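Local coordinates for protein probable histone-lysine N-methyltransferase, H3 lysine-9 specific SUVH9 (Arabidopsis thaliana, PDB 4NJ5) that takes part in gene silencing and lacks methyltransferase activity, and may instead bind methylated DNA and recruit RNA polymerase V to chromatin, at residues A[174-179]-A[195-200]. Residues are numbered along the deposited sequence; the frame is centred on the assembly and turned at random.
Sequences VRVIRG and GLFRIV
Gly195 O accepts a hydrogen bond from Val176 N at 3.0 Å, the nitrogen lying almost in line with the glycine C=O, and opens the pairing of 195-200 with 174-179, the two strands of an antiparallel beta hairpin in the SRA domain. Gly195 O also lies 3.5 Å from Arg175 CA, a CA-H...O contact. Next, Leu196 forms an antiparallel non-hydrogen-bonded pair with Arg175. Their side chains run side by side in one direction, and Leu196 CD2 rests 3.7 Å from Arg175 CG, on the aliphatic part of the chain. The Arg175 chain then carries its guanidinium on to the carbonyls of Gly73, Ile71 and Leu95. Phe197 and Val174 form the hydrogen-bonded pair, with both bonds, Val174 N to Phe197 O and Phe197 N to Val174 O, at 2.9 Å. On the sheet face opposite Leu196, the Phe197 ring crosses Val176 at a slant. Val176 CG2, set anti to its carbonyl carbon, meets Phe197 CD1 at 3.4 Å, while Val176 CB lies near CD1 and CE1 of the ring. The far tip, Phe197 CZ, is 4.0 Å from Arg178 NH1, with ring and guanidinium planes 68° apart. That guanidinium forms salt bridges, from NE to Asp194 and from NH1 to Asp135. An alanine in place of Phe197 would probably open a gap beside Val176 and take the aromatic neighbour from Arg178. Past Val174, where strand 174-180 begins, 195-200 runs on. Ile199 still reaches back to Val174 while also packing on Met164 and Met168 of helix 159-169: with CG1 anti to its carbonyl carbon (chi1 -48°), Ile199 CD1 stops 4.1 Å from Val174 CG2.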
loop_
_atom_site.group_PDB
_atom_site.type_symbol
_atom_site.label_atom_id
_atom_site.label_comp_id
_atom_site.label_asym_id
_atom_site.label_seq_id
_atom_site.Cartn_x
_atom_site.Cartn_y
_atom_site.Cartn_z
ATOM N N VAL A 174 15.367 -20.486 5.388
ATOM C CA VAL A 174 14.554 -20.382 4.181
ATOM C C VAL A 174 13.484 -19.301 4.320
ATOM O O VAL A 174 12.712 -19.301 5.276
ATOM C CB VAL A 174 13.881 -21.727 3.856
ATOM C CG1 VAL A 174 12.909 -21.576 2.700
ATOM C CG2 VAL A 174 14.930 -22.792 3.556
ATOM N N ARG A 175 13.441 -18.377 3.365
ATOM C CA ARG A 175 12.387 -17.370 3.338
ATOM C C ARG A 175 11.061 -17.991 2.904
ATOM O O ARG A 175 11.010 -18.773 1.955
ATOM C CB ARG A 175 12.756 -16.209 2.409
ATOM C CG ARG A 175 13.977 -15.417 2.862
ATOM C CD ARG A 175 14.238 -14.216 1.963
ATOM N NE ARG A 175 14.619 -14.604 0.607
ATOM C CZ ARG A 175 15.865 -14.869 0.223
ATOM N NH1 ARG A 175 16.863 -14.798 1.094
ATOM N NH2 ARG A 175 16.116 -15.211 -1.034
ATOM N N VAL A 176 9.997 -17.655 3.622
ATOM C CA VAL A 176 8.658 -18.088 3.251
ATOM C C VAL A 176 7.811 -16.888 2.849
ATOM O O VAL A 176 7.650 -15.944 3.624
ATOM C CB VAL A 176 7.958 -18.823 4.408
ATOM C CG1 VAL A 176 6.467 -18.966 4.123
ATOM C CG2 VAL A 176 8.601 -20.179 4.637
ATOM N N ILE A 177 7.287 -16.920 1.629
ATOM C CA ILE A 177 6.354 -15.896 1.185
ATOM C C ILE A 177 4.994 -16.535 0.950
ATOM O O ILE A 177 4.860 -17.461 0.142
ATOM C CB ILE A 177 6.807 -15.193 -0.108
ATOM C CG1 ILE A 177 8.069 -14.361 0.132
ATOM C CG2 ILE A 177 5.687 -14.294 -0.632
ATOM C CD1 ILE A 177 9.366 -15.146 0.052
ATOM N N ARG A 178 3.984 -16.050 1.662
ATOM C CA ARG A 178 2.654 -16.622 1.535
ATOM C C ARG A 178 1.812 -15.881 0.504
ATOM O O ARG A 178 1.786 -14.650 0.470
ATOM C CB ARG A 178 1.948 -16.702 2.893
ATOM C CG ARG A 178 1.549 -18.128 3.263
ATOM C CD ARG A 178 0.880 -18.222 4.620
ATOM N NE ARG A 178 1.845 -18.250 5.715
ATOM C CZ ARG A 178 2.170 -19.340 6.406
ATOM N NH1 ARG A 178 3.056 -19.261 7.389
ATOM N NH2 ARG A 178 1.607 -20.507 6.121
ATOM N N GLY A 179 1.145 -16.648 -0.352
ATOM C CA GLY A 179 0.235 -16.097 -1.339
ATOM C C GLY A 179 -1.203 -16.306 -0.908
ATOM O O GLY A 179 -1.609 -17.424 -0.584
ATOM N N GLY A 195 8.807 -14.269 6.936
ATOM C CA GLY A 195 10.083 -14.447 7.604
ATOM C C GLY A 195 10.802 -15.752 7.314
ATOM O O GLY A 195 10.668 -16.334 6.232
ATOM N N LEU A 196 11.563 -16.217 8.302
ATOM C CA LEU A 196 12.479 -17.337 8.119
ATOM C C LEU A 196 12.007 -18.620 8.793
ATOM O O LEU A 196 11.536 -18.610 9.928
ATOM C CB LEU A 196 13.872 -16.958 8.624
ATOM C CG LEU A 196 14.463 -15.708 7.969
ATOM C CD1 LEU A 196 15.798 -15.331 8.595
ATOM C CD2 LEU A 196 14.605 -15.922 6.468
ATOM N N PHE A 197 12.143 -19.724 8.071
ATOM C CA PHE A 197 11.759 -21.040 8.549
ATOM C C PHE A 197 12.935 -21.973 8.309
ATOM O O PHE A 197 13.781 -21.702 7.464
ATOM C CB PHE A 197 10.551 -21.558 7.762
ATOM C CG PHE A 197 9.236 -20.929 8.149
ATOM C CD1 PHE A 197 8.990 -19.584 7.917
ATOM C CD2 PHE A 197 8.230 -21.700 8.712
ATOM C CE1 PHE A 197 7.773 -19.017 8.257
ATOM C CE2 PHE A 197 7.017 -21.140 9.062
ATOM C CZ PHE A 197 6.785 -19.796 8.831
ATOM N N ARG A 198 12.993 -23.074 9.045
ATOM C CA ARG A 198 13.993 -24.099 8.768
ATOM C C ARG A 198 13.318 -25.416 8.428
ATOM O O ARG A 198 12.273 -25.745 8.985
ATOM C CB ARG A 198 14.963 -24.276 9.940
ATOM C CG ARG A 198 16.192 -23.390 9.842
ATOM C CD ARG A 198 17.285 -23.820 10.806
ATOM N NE ARG A 198 18.371 -22.846 10.837
ATOM C CZ ARG A 198 18.442 -21.836 11.698
ATOM N NH1 ARG A 198 17.491 -21.675 12.609
ATOM N NH2 ARG A 198 19.461 -20.989 11.654
ATOM N N ILE A 199 13.911 -26.157 7.498
ATOM C CA ILE A 199 13.386 -27.460 7.120
ATOM C C ILE A 199 13.946 -28.481 8.094
ATOM O O ILE A 199 15.156 -28.676 8.164
ATOM C CB ILE A 199 13.788 -27.836 5.682
ATOM C CG1 ILE A 199 13.524 -26.668 4.728
ATOM C CG2 ILE A 199 13.037 -29.077 5.227
ATOM C CD1 ILE A 199 14.130 -26.852 3.357
ATOM N N VAL A 200 13.071 -29.120 8.862
ATOM C CA VAL A 200 13.526 -29.995 9.940
ATOM C C VAL A 200 13.232 -31.464 9.675
ATOM O O VAL A 200 13.627 -32.332 10.456
ATOM C CB VAL A 200 12.894 -29.603 11.283
ATOM C CG1 VAL A 200 13.172 -28.139 11.586
ATOM C CG2 VAL A 200 11.396 -29.873 11.258
#